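Local coordinates for invasion protein InvA (Salmonella enterica, PDB 2X49) that takes part in bacterial invasion of the intestinal epithelium as a membrane protein of the type III secretion export apparatus, this piece being the protein's C-terminal domain, at residues L154-V168 with R192-W204. Residues are numbered along the deposited sequence; the frame is centred on the assembly and turned at random.
Sequences LDQLEAKFPDLLKEV and RNMKLIMEALALW
Helix 194-204 packs against helix 162-168 at 41°, their axes 9.1 Å apart, and runs nearly at right angles to helix 154-158, so that Met-198 and its neighbours face both of the helices joined by the short turn before Pro-162. Met-198 is the knob on this side, seated among Leu-154, Leu-157, Leu-164 and Val-168. Its unbranched chain, kinked twice beyond CG's attachment to CB, can thread among branched neighbours: CG meets Leu-157 CD2 at 3.7 Å, while SD touches both Leu-154 CD2 (3.9 Å) and Val-168 CG1 (4.0 Å), which come from directions roughly at right angles. Leu-164 returns the packing as a knob among Lys-195, Met-198, Glu-199 and Ala-202. Its two methyls enter the hole, CD2 against Met-198 CB at 4.1 Å and CD1 toward the backbone oxygen of Met-198 and Ala-202 CB. These reciprocal knobs-into-holes belong to a small all-helical part of the domain, where helix 174-185 adds Ile-177 beside Met-198 and Val-168, and helix 211-221 packs against Leu-201. Val-168 and Ala-202 mark the closest backbone approach, 4.8 Å between their CA atoms; the short alanine side chain suits this proximity. At a more exposed part of the contact, Phe-161, the residue just before helix 162-168, offers a ring face to Lys-195, whose fully extended chain lays CE 4.0 Å from the ring centroid in a CH-pi contact. Lysine suits this partly exposed place because its long aliphatic chain can cover an aromatic face, with NZ carrying on past the CE1–CZ side. No direct hydrogen bond joins the segments, but one water donates to both Glu-167 OE2 and the backbone oxygen of Ala-202.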
ATOM      1  N   LEU A 154      -6.530 -19.890   9.391  1.00 16.73           N
ATOM      2  CA  LEU A 154      -7.354 -20.107  10.606  1.00 16.18           C
ATOM      3  C   LEU A 154      -6.982 -21.429  11.241  1.00 16.66           C
ATOM      4  O   LEU A 154      -6.882 -21.573  12.458  1.00 15.76           O
ATOM      5  CB  LEU A 154      -8.861 -20.095  10.320  1.00 15.71           C
ATOM      6  CG  LEU A 154      -9.417 -18.762   9.805  1.00 15.43           C
ATOM      7  CD1 LEU A 154     -10.878 -18.966   9.408  1.00 17.60           C
ATOM      8  CD2 LEU A 154      -9.322 -17.725  10.925  1.00 15.80           C
ATOM      9  N   ASP A 155      -6.722 -22.374  10.357  1.00 17.80           N
ATOM     10  CA  ASP A 155      -6.367 -23.735  10.763  1.00 19.74           C
ATOM     11  C   ASP A 155      -5.028 -23.765  11.468  1.00 19.82           C
ATOM     12  O   ASP A 155      -4.865 -24.444  12.482  1.00 20.20           O
ATOM     13  CB  ASP A 155      -6.419 -24.717   9.588  1.00 20.46           C
ATOM     14  CG  ASP A 155      -7.839 -25.188   9.326  1.00 22.76           C
ATOM     15  OD1 ASP A 155      -8.678 -25.007  10.235  1.00 26.72           O
ATOM     16  OD2 ASP A 155      -8.125 -25.753   8.253  1.00 25.00           O
ATOM     17  N   GLN A 156      -4.124 -22.953  10.951  1.00 21.05           N
ATOM     18  CA  GLN A 156      -2.776 -22.828  11.514  1.00 21.92           C
ATOM     19  C   GLN A 156      -2.891 -22.229  12.901  1.00 21.80           C
ATOM     20  O   GLN A 156      -2.209 -22.611  13.839  1.00 21.57           O
ATOM     21  CB  GLN A 156      -1.863 -21.950  10.642  1.00 22.36           C
ATOM     22  CG  GLN A 156      -1.459 -22.581   9.290  1.00 25.47           C
ATOM     23  CD  GLN A 156      -0.533 -21.699   8.439  1.00 27.63           C
ATOM     24  OE1 GLN A 156      -0.958 -20.464   8.158  1.00 29.02           O
ATOM     25  NE2 GLN A 156       0.547 -22.132   8.033  1.00 27.41           N
ATOM     26  N   LEU A 157      -3.783 -21.268  13.000  1.00 21.73           N
ATOM     27  CA  LEU A 157      -3.951 -20.496  14.242  1.00 21.97           C
ATOM     28  C   LEU A 157      -4.610 -21.367  15.295  1.00 21.86           C
ATOM     29  O   LEU A 157      -4.348 -21.286  16.493  1.00 21.90           O
ATOM     30  CB  LEU A 157      -4.786 -19.227  14.010  1.00 21.93           C
ATOM     31  CG  LEU A 157      -4.922 -18.312  15.238  1.00 23.32           C
ATOM     32  CD1 LEU A 157      -3.943 -17.148  15.172  1.00 24.87           C
ATOM     33  CD2 LEU A 157      -6.367 -17.796  15.402  1.00 24.78           C
ATOM     34  N   GLU A 158      -5.458 -22.239  14.803  1.00 21.81           N
ATOM     35  CA  GLU A 158      -6.298 -23.050  15.663  1.00 22.44           C
ATOM     36  C   GLU A 158      -5.433 -24.006  16.424  1.00 22.32           C
ATOM     37  O   GLU A 158      -5.718 -24.397  17.549  1.00 22.12           O
ATOM     38  CB  GLU A 158      -7.329 -23.853  14.878  1.00 22.43           C
ATOM     39  CG  GLU A 158      -8.059 -24.820  15.775  1.00 22.88           C
ATOM     40  CD  GLU A 158      -9.274 -25.446  15.129  1.00 24.44           C
ATOM     41  OE1 GLU A 158      -9.618 -25.044  14.001  1.00 26.26           O
ATOM     42  OE2 GLU A 158      -9.880 -26.341  15.755  1.00 28.79           O
ATOM     43  N   ALA A 159      -4.360 -24.353  15.748  1.00 22.83           N
ATOM     44  CA  ALA A 159      -3.407 -25.350  16.236  1.00 23.45           C
ATOM     45  C   ALA A 159      -2.711 -24.795  17.440  1.00 23.84           C
ATOM     46  O   ALA A 159      -2.051 -25.502  18.188  1.00 24.90           O
ATOM     47  CB  ALA A 159      -2.381 -25.720  15.158  1.00 23.42           C
ATOM     48  N   LYS A 160      -2.876 -23.493  17.597  1.00 24.04           N
ATOM     49  CA  LYS A 160      -2.145 -22.738  18.634  1.00 24.38           C
ATOM     50  C   LYS A 160      -3.029 -22.076  19.666  1.00 23.78           C
ATOM     51  O   LYS A 160      -2.717 -22.034  20.848  1.00 23.57           O
ATOM     52  CB  LYS A 160      -1.234 -21.705  17.982  1.00 24.66           C
ATOM     53  CG  LYS A 160      -0.213 -22.342  17.051  1.00 26.63           C
ATOM     54  CD  LYS A 160       0.779 -21.322  16.545  1.00 29.70           C
ATOM     55  CE  LYS A 160       0.080 -20.220  15.796  1.00 31.25           C
ATOM     56  NZ  LYS A 160       1.014 -19.113  15.438  1.00 33.63           N
ATOM     57  N   PHE A 161      -4.158 -21.606  19.186  1.00 23.35           N
ATOM     58  CA  PHE A 161      -5.135 -20.886  20.017  1.00 22.74           C
ATOM     59  C   PHE A 161      -6.577 -21.365  19.767  1.00 21.71           C
ATOM     60  O   PHE A 161      -7.398 -20.629  19.246  1.00 21.64           O
ATOM     61  CB  PHE A 161      -4.981 -19.387  19.803  1.00 23.30           C
ATOM     62  CG  PHE A 161      -3.567 -18.899  20.035  1.00 24.63           C
ATOM     63  CD1 PHE A 161      -3.020 -18.925  21.308  1.00 27.53           C
ATOM     64  CD2 PHE A 161      -2.795 -18.437  18.984  1.00 27.38           C
ATOM     65  CE1 PHE A 161      -1.703 -18.488  21.529  1.00 28.96           C
ATOM     66  CE2 PHE A 161      -1.484 -17.992  19.193  1.00 27.50           C
ATOM     67  CZ  PHE A 161      -0.944 -18.017  20.468  1.00 28.03           C
ATOM     68  N   PRO A 162      -6.879 -22.614  20.155  1.00 21.54           N
ATOM     69  CA  PRO A 162      -8.153 -23.210  19.732  1.00 21.03           C
ATOM     70  C   PRO A 162      -9.373 -22.495  20.230  1.00 20.26           C
ATOM     71  O   PRO A 162     -10.383 -22.428  19.543  1.00 20.23           O
ATOM     72  CB  PRO A 162      -8.096 -24.626  20.293  1.00 20.59           C
ATOM     73  CG  PRO A 162      -6.663 -24.891  20.562  1.00 21.59           C
ATOM     74  CD  PRO A 162      -5.953 -23.599  20.731  1.00 21.47           C
ATOM     75  N   ASP A 163      -9.266 -21.922  21.414  1.00 19.94           N
ATOM     76  CA  ASP A 163     -10.459 -21.317  22.050  1.00 19.48           C
ATOM     77  C   ASP A 163     -10.763 -19.952  21.435  1.00 17.68           C
ATOM     78  O   ASP A 163     -11.906 -19.504  21.278  1.00 16.58           O
ATOM     79  CB  ASP A 163     -10.330 -21.262  23.572  1.00 20.29           C
ATOM     80  CG  ASP A 163     -10.729 -22.570  24.222  1.00 24.03           C
ATOM     81  OD1 ASP A 163     -10.451 -23.664  23.651  1.00 28.02           O
ATOM     82  OD2 ASP A 163     -11.327 -22.518  25.318  1.00 28.13           O
ATOM     83  N   LEU A 164      -9.702 -19.323  21.000  1.00 17.04           N
ATOM     84  CA  LEU A 164      -9.831 -18.036  20.353  1.00 16.23           C
ATOM     85  C   LEU A 164     -10.540 -18.204  19.001  1.00 16.25           C
ATOM     86  O   LEU A 164     -11.453 -17.476  18.653  1.00 14.86           O
ATOM     87  CB  LEU A 164      -8.453 -17.369  20.196  1.00 15.64           C
ATOM     88  CG  LEU A 164      -8.421 -16.080  19.409  1.00 16.55           C
ATOM     89  CD1 LEU A 164      -9.321 -14.995  19.962  1.00 17.28           C
ATOM     90  CD2 LEU A 164      -6.970 -15.602  19.291  1.00 20.00           C
ATOM     91  N   LEU A 165     -10.146 -19.226  18.283  1.00 17.39           N
ATOM     92  CA  LEU A 165     -10.734 -19.481  16.962  1.00 18.59           C
ATOM     93  C   LEU A 165     -12.211 -19.863  17.167  1.00 17.78           C
ATOM     94  O   LEU A 165     -13.091 -19.397  16.463  1.00 17.22           O
ATOM     95  CB  LEU A 165      -9.999 -20.602  16.208  1.00 19.64           C
ATOM     96  CG  LEU A 165     -10.416 -20.784  14.738  1.00 23.19           C
ATOM     97  CD1 LEU A 165     -10.197 -19.503  13.991  1.00 27.54           C
ATOM     98  CD2 LEU A 165      -9.683 -21.908  14.065  1.00 27.45           C
ATOM     99  N   LYS A 166     -12.438 -20.678  18.172  1.00 18.03           N
ATOM    100  CA  LYS A 166     -13.803 -21.143  18.502  1.00 17.78           C
ATOM    101  C   LYS A 166     -14.722 -19.941  18.655  1.00 17.34           C
ATOM    102  O   LYS A 166     -15.834 -19.891  18.121  1.00 16.68           O
ATOM    103  CB  LYS A 166     -13.842 -21.965  19.792  1.00 18.76           C
ATOM    104  CG  LYS A 166     -13.442 -23.392  19.570  1.00 21.98           C
ATOM    105  CD  LYS A 166     -13.587 -24.238  20.816  1.00 26.37           C
ATOM    106  CE  LYS A 166     -15.019 -24.203  21.303  1.00 28.61           C
ATOM    107  NZ  LYS A 166     -15.957 -24.564  20.209  1.00 31.84           N
ATOM    108  N   GLU A 167     -14.234 -18.961  19.402  1.00 16.81           N
ATOM    109  CA  GLU A 167     -15.070 -17.794  19.758  1.00 17.06           C
ATOM    110  C   GLU A 167     -15.346 -16.919  18.561  1.00 15.76           C
ATOM    111  O   GLU A 167     -16.441 -16.395  18.337  1.00 15.19           O
ATOM    112  CB  GLU A 167     -14.423 -16.966  20.872  1.00 17.62           C
ATOM    113  CG  GLU A 167     -15.275 -15.779  21.366  1.00 19.44           C
ATOM    114  CD  GLU A 167     -16.693 -16.125  21.894  1.00 22.83           C
ATOM    115  OE1 GLU A 167     -16.983 -17.293  22.244  1.00 25.03           O
ATOM    116  OE2 GLU A 167     -17.521 -15.175  21.977  1.00 25.89           O
ATOM    117  N   VAL A 168     -14.312 -16.714  17.772  1.00 14.50           N
ATOM    118  CA  VAL A 168     -14.424 -15.872  16.586  1.00 15.48           C
ATOM    119  C   VAL A 168     -15.452 -16.433  15.628  1.00 15.26           C
ATOM    120  O   VAL A 168     -16.293 -15.689  15.101  1.00 16.19           O
ATOM    121  CB  VAL A 168     -13.077 -15.664  15.895  1.00 14.75           C
ATOM    122  CG1 VAL A 168     -13.289 -14.924  14.565  1.00 18.19           C
ATOM    123  CG2 VAL A 168     -12.201 -14.814  16.813  1.00 17.04           C
ATOM    124  N   ARG A 192       0.017 -10.519   9.004  1.00 16.44           N
ATOM    125  CA  ARG A 192       0.937 -11.423   9.710  1.00 17.83           C
ATOM    126  C   ARG A 192       0.549 -11.702  11.167  1.00 17.82           C
ATOM    127  O   ARG A 192       0.687 -12.809  11.641  1.00 18.53           O
ATOM    128  CB  ARG A 192       2.386 -10.909   9.673  1.00 17.87           C
ATOM    129  CG  ARG A 192       3.332 -11.848  10.380  1.00 21.37           C
ATOM    130  CD  ARG A 192       4.769 -11.645   9.941  1.00 21.51           C
ATOM    131  NE  ARG A 192       5.041 -12.401   8.716  1.00 22.70           N
ATOM    132  CZ  ARG A 192       5.165 -13.712   8.662  1.00 23.38           C
ATOM    133  NH1 ARG A 192       5.121 -14.418   9.781  1.00 25.92           N
ATOM    134  NH2 ARG A 192       5.369 -14.330   7.495  1.00 23.91           N
ATOM    135  N   ASN A 193       0.078 -10.662  11.839  1.00 19.05           N
ATOM    136  CA  ASN A 193      -0.300 -10.811  13.262  1.00 19.33           C
ATOM    137  C   ASN A 193      -1.741 -11.269  13.401  1.00 19.48           C
ATOM    138  O   ASN A 193      -2.626 -10.515  13.824  1.00 19.37           O
ATOM    139  CB  ASN A 193      -0.075  -9.527  14.029  1.00 19.72           C
ATOM    140  CG  ASN A 193       0.025  -9.778  15.508  1.00 24.47           C
ATOM    141  OD1 ASN A 193      -0.437 -10.827  16.021  1.00 26.04           O
ATOM    142  ND2 ASN A 193       0.676  -8.848  16.217  1.00 27.49           N
ATOM    143  N   MET A 194      -1.941 -12.506  12.998  1.00 18.40           N
ATOM    144  CA  MET A 194      -3.268 -13.078  12.910  1.00 19.82           C
ATOM    145  C   MET A 194      -3.890 -13.168  14.275  1.00 18.57           C
ATOM    146  O   MET A 194      -5.090 -12.978  14.407  1.00 18.78           O
ATOM    147  CB  MET A 194      -3.249 -14.438  12.217  1.00 20.62           C
ATOM    148  CG  MET A 194      -4.632 -14.862  11.716  1.00 26.78           C
ATOM    149  SD  MET A 194      -5.249 -13.748  10.414  1.00 33.28           S
ATOM    150  CE  MET A 194      -4.278 -14.303   9.007  1.00 37.57           C
ATOM    151  N   LYS A 195      -3.070 -13.362  15.278  1.00 17.50           N
ATOM    152  CA  LYS A 195      -3.592 -13.586  16.648  1.00 17.31           C
ATOM    153  C   LYS A 195      -4.286 -12.304  17.091  1.00 17.11           C
ATOM    154  O   LYS A 195      -5.402 -12.286  17.642  1.00 15.89           O
ATOM    155  CB  LYS A 195      -2.522 -13.958  17.658  1.00 17.40           C
ATOM    156  CG  LYS A 195      -3.062 -14.190  19.094  1.00 19.97           C
ATOM    157  CD  LYS A 195      -1.948 -14.450  20.071  1.00 22.44           C
ATOM    158  CE  LYS A 195      -2.466 -14.677  21.500  1.00 22.55           C
ATOM    159  NZ  LYS A 195      -1.382 -14.819  22.543  1.00 25.80           N
ATOM    160  N   LEU A 196      -3.624 -11.206  16.821  1.00 16.83           N
ATOM    161  CA  LEU A 196      -4.202  -9.889  17.220  1.00 17.80           C
ATOM    162  C   LEU A 196      -5.452  -9.527  16.425  1.00 17.35           C
ATOM    163  O   LEU A 196      -6.421  -8.931  16.922  1.00 17.23           O
ATOM    164  CB  LEU A 196      -3.156  -8.793  17.160  1.00 18.47           C
ATOM    165  CG  LEU A 196      -2.140  -8.948  18.290  1.00 23.71           C
ATOM    166  CD1 LEU A 196      -1.226  -7.699  18.350  1.00 28.19           C
ATOM    167  CD2 LEU A 196      -2.793  -9.230  19.657  1.00 27.82           C
ATOM    168  N   ILE A 197      -5.470  -9.911  15.172  1.00 16.38           N
ATOM    169  CA  ILE A 197      -6.567  -9.627  14.338  1.00 17.16           C
ATOM    170  C   ILE A 197      -7.761 -10.407  14.875  1.00 16.03           C
ATOM    171  O   ILE A 197      -8.867  -9.894  14.925  1.00 16.13           O
ATOM    172  CB  ILE A 197      -6.313  -9.925  12.862  1.00 16.83           C
ATOM    173  CG1 ILE A 197      -5.325  -8.897  12.323  1.00 16.21           C
ATOM    174  CG2 ILE A 197      -7.568  -9.832  12.033  1.00 19.45           C
ATOM    175  CD1 ILE A 197      -4.785  -9.278  10.960  1.00 18.12           C
ATOM    176  N   MET A 198      -7.517 -11.653  15.181  1.00 16.19           N
ATOM    177  CA  MET A 198      -8.578 -12.551  15.719  1.00 16.69           C
ATOM    178  C   MET A 198      -9.087 -12.066  17.052  1.00 17.20           C
ATOM    179  O   MET A 198     -10.301 -12.137  17.326  1.00 17.01           O
ATOM    180  CB  MET A 198      -8.147 -14.002  15.739  1.00 17.13           C
ATOM    181  CG  MET A 198      -7.920 -14.601  14.388  1.00 18.54           C
ATOM    182  SD  MET A 198      -9.459 -14.789  13.482  1.00 23.67           S
ATOM    183  CE  MET A 198      -9.168 -13.690  12.119  1.00 29.65           C
ATOM    184  N   GLU A 199      -8.196 -11.578  17.893  1.00 15.28           N
ATOM    185  CA  GLU A 199      -8.649 -11.037  19.197  1.00 15.72           C
ATOM    186  C   GLU A 199      -9.598  -9.846  18.948  1.00 17.08           C
ATOM    187  O   GLU A 199     -10.615  -9.659  19.629  1.00 16.28           O
ATOM    188  CB  GLU A 199      -7.486 -10.615  20.097  1.00 15.51           C
ATOM    189  CG  GLU A 199      -6.762 -11.775  20.671  1.00 17.34           C
ATOM    190  CD  GLU A 199      -5.496 -11.373  21.438  1.00 20.38           C
ATOM    191  OE1 GLU A 199      -5.081 -10.185  21.301  1.00 24.89           O
ATOM    192  OE2 GLU A 199      -4.927 -12.235  22.153  1.00 22.79           O
ATOM    193  N   ALA A 200      -9.277  -9.061  17.941  1.00 16.76           N
ATOM    194  CA  ALA A 200     -10.107  -7.881  17.621  1.00 15.99           C
ATOM    195  C   ALA A 200     -11.431  -8.268  16.995  1.00 16.77           C
ATOM    196  O   ALA A 200     -12.474  -7.683  17.290  1.00 17.88           O
ATOM    197  CB  ALA A 200      -9.331  -6.861  16.714  1.00 16.47           C
ATOM    198  N   LEU A 201     -11.423  -9.357  16.266  1.00 16.53           N
ATOM    199  CA  LEU A 201     -12.681  -9.875  15.696  1.00 16.52           C
ATOM    200  C   LEU A 201     -13.556 -10.427  16.806  1.00 16.62           C
ATOM    201  O   LEU A 201     -14.787 -10.260  16.774  1.00 16.32           O
ATOM    202  CB  LEU A 201     -12.444 -10.926  14.641  1.00 16.91           C
ATOM    203  CG  LEU A 201     -11.994 -10.383  13.298  1.00 16.86           C
ATOM    204  CD1 LEU A 201     -11.375 -11.496  12.426  1.00 20.87           C
ATOM    205  CD2 LEU A 201     -13.162  -9.778  12.622  1.00 16.28           C
ATOM    206  N   ALA A 202     -12.940 -11.063  17.808  1.00 16.44           N
ATOM    207  CA  ALA A 202     -13.719 -11.688  18.904  1.00 16.78           C
ATOM    208  C   ALA A 202     -14.430 -10.605  19.680  1.00 18.20           C
ATOM    209  O   ALA A 202     -15.530 -10.831  20.245  1.00 19.14           O
ATOM    210  CB  ALA A 202     -12.843 -12.516  19.846  1.00 16.05           C
ATOM    211  N   LEU A 203     -13.815  -9.435  19.692  1.00 18.15           N
ATOM    212  CA  LEU A 203     -14.345  -8.246  20.413  1.00 18.72           C
ATOM    213  C   LEU A 203     -15.448  -7.553  19.623  1.00 17.42           C
ATOM    214  O   LEU A 203     -16.521  -7.182  20.179  1.00 18.63           O
ATOM    215  CB  LEU A 203     -13.221  -7.265  20.781  1.00 19.81           C
ATOM    216  CG  LEU A 203     -13.577  -6.018  21.591  1.00 21.08           C
ATOM    217  CD1 LEU A 203     -14.137  -6.434  22.961  1.00 24.12           C
ATOM    218  CD2 LEU A 203     -12.385  -5.057  21.746  1.00 24.62           C
ATOM    219  N   TRP A 204     -15.227  -7.402  18.331  1.00 17.00           N
ATOM    220  CA  TRP A 204     -16.058  -6.532  17.498  1.00 16.09           C
ATOM    221  C   TRP A 204     -17.107  -7.231  16.670  1.00 16.36           C
ATOM    222  O   TRP A 204     -18.202  -6.711  16.444  1.00 15.84           O
ATOM    223  CB  TRP A 204     -15.167  -5.650  16.607  1.00 16.02           C
ATOM    224  CG  TRP A 204     -14.513  -4.539  17.384  1.00 16.69           C
ATOM    225  CD1 TRP A 204     -13.183  -4.474  17.736  1.00 19.02           C
ATOM    226  CD2 TRP A 204     -15.107  -3.343  17.872  1.00 19.35           C
ATOM    227  NE1 TRP A 204     -12.931  -3.328  18.412  1.00 20.70           N
ATOM    228  CE2 TRP A 204     -14.085  -2.603  18.504  1.00 20.98           C
ATOM    229  CE3 TRP A 204     -16.391  -2.810  17.821  1.00 20.31           C
ATOM    230  CZ2 TRP A 204     -14.316  -1.380  19.096  1.00 21.74           C
ATOM    231  CZ3 TRP A 204     -16.605  -1.574  18.411  1.00 22.76           C
ATOM    232  CH2 TRP A 204     -15.579  -0.889  19.042  1.00 22.04           C
TER
HETATM  233  O   HOH W   1     -16.568 -12.712  21.892  1.00 25.60           O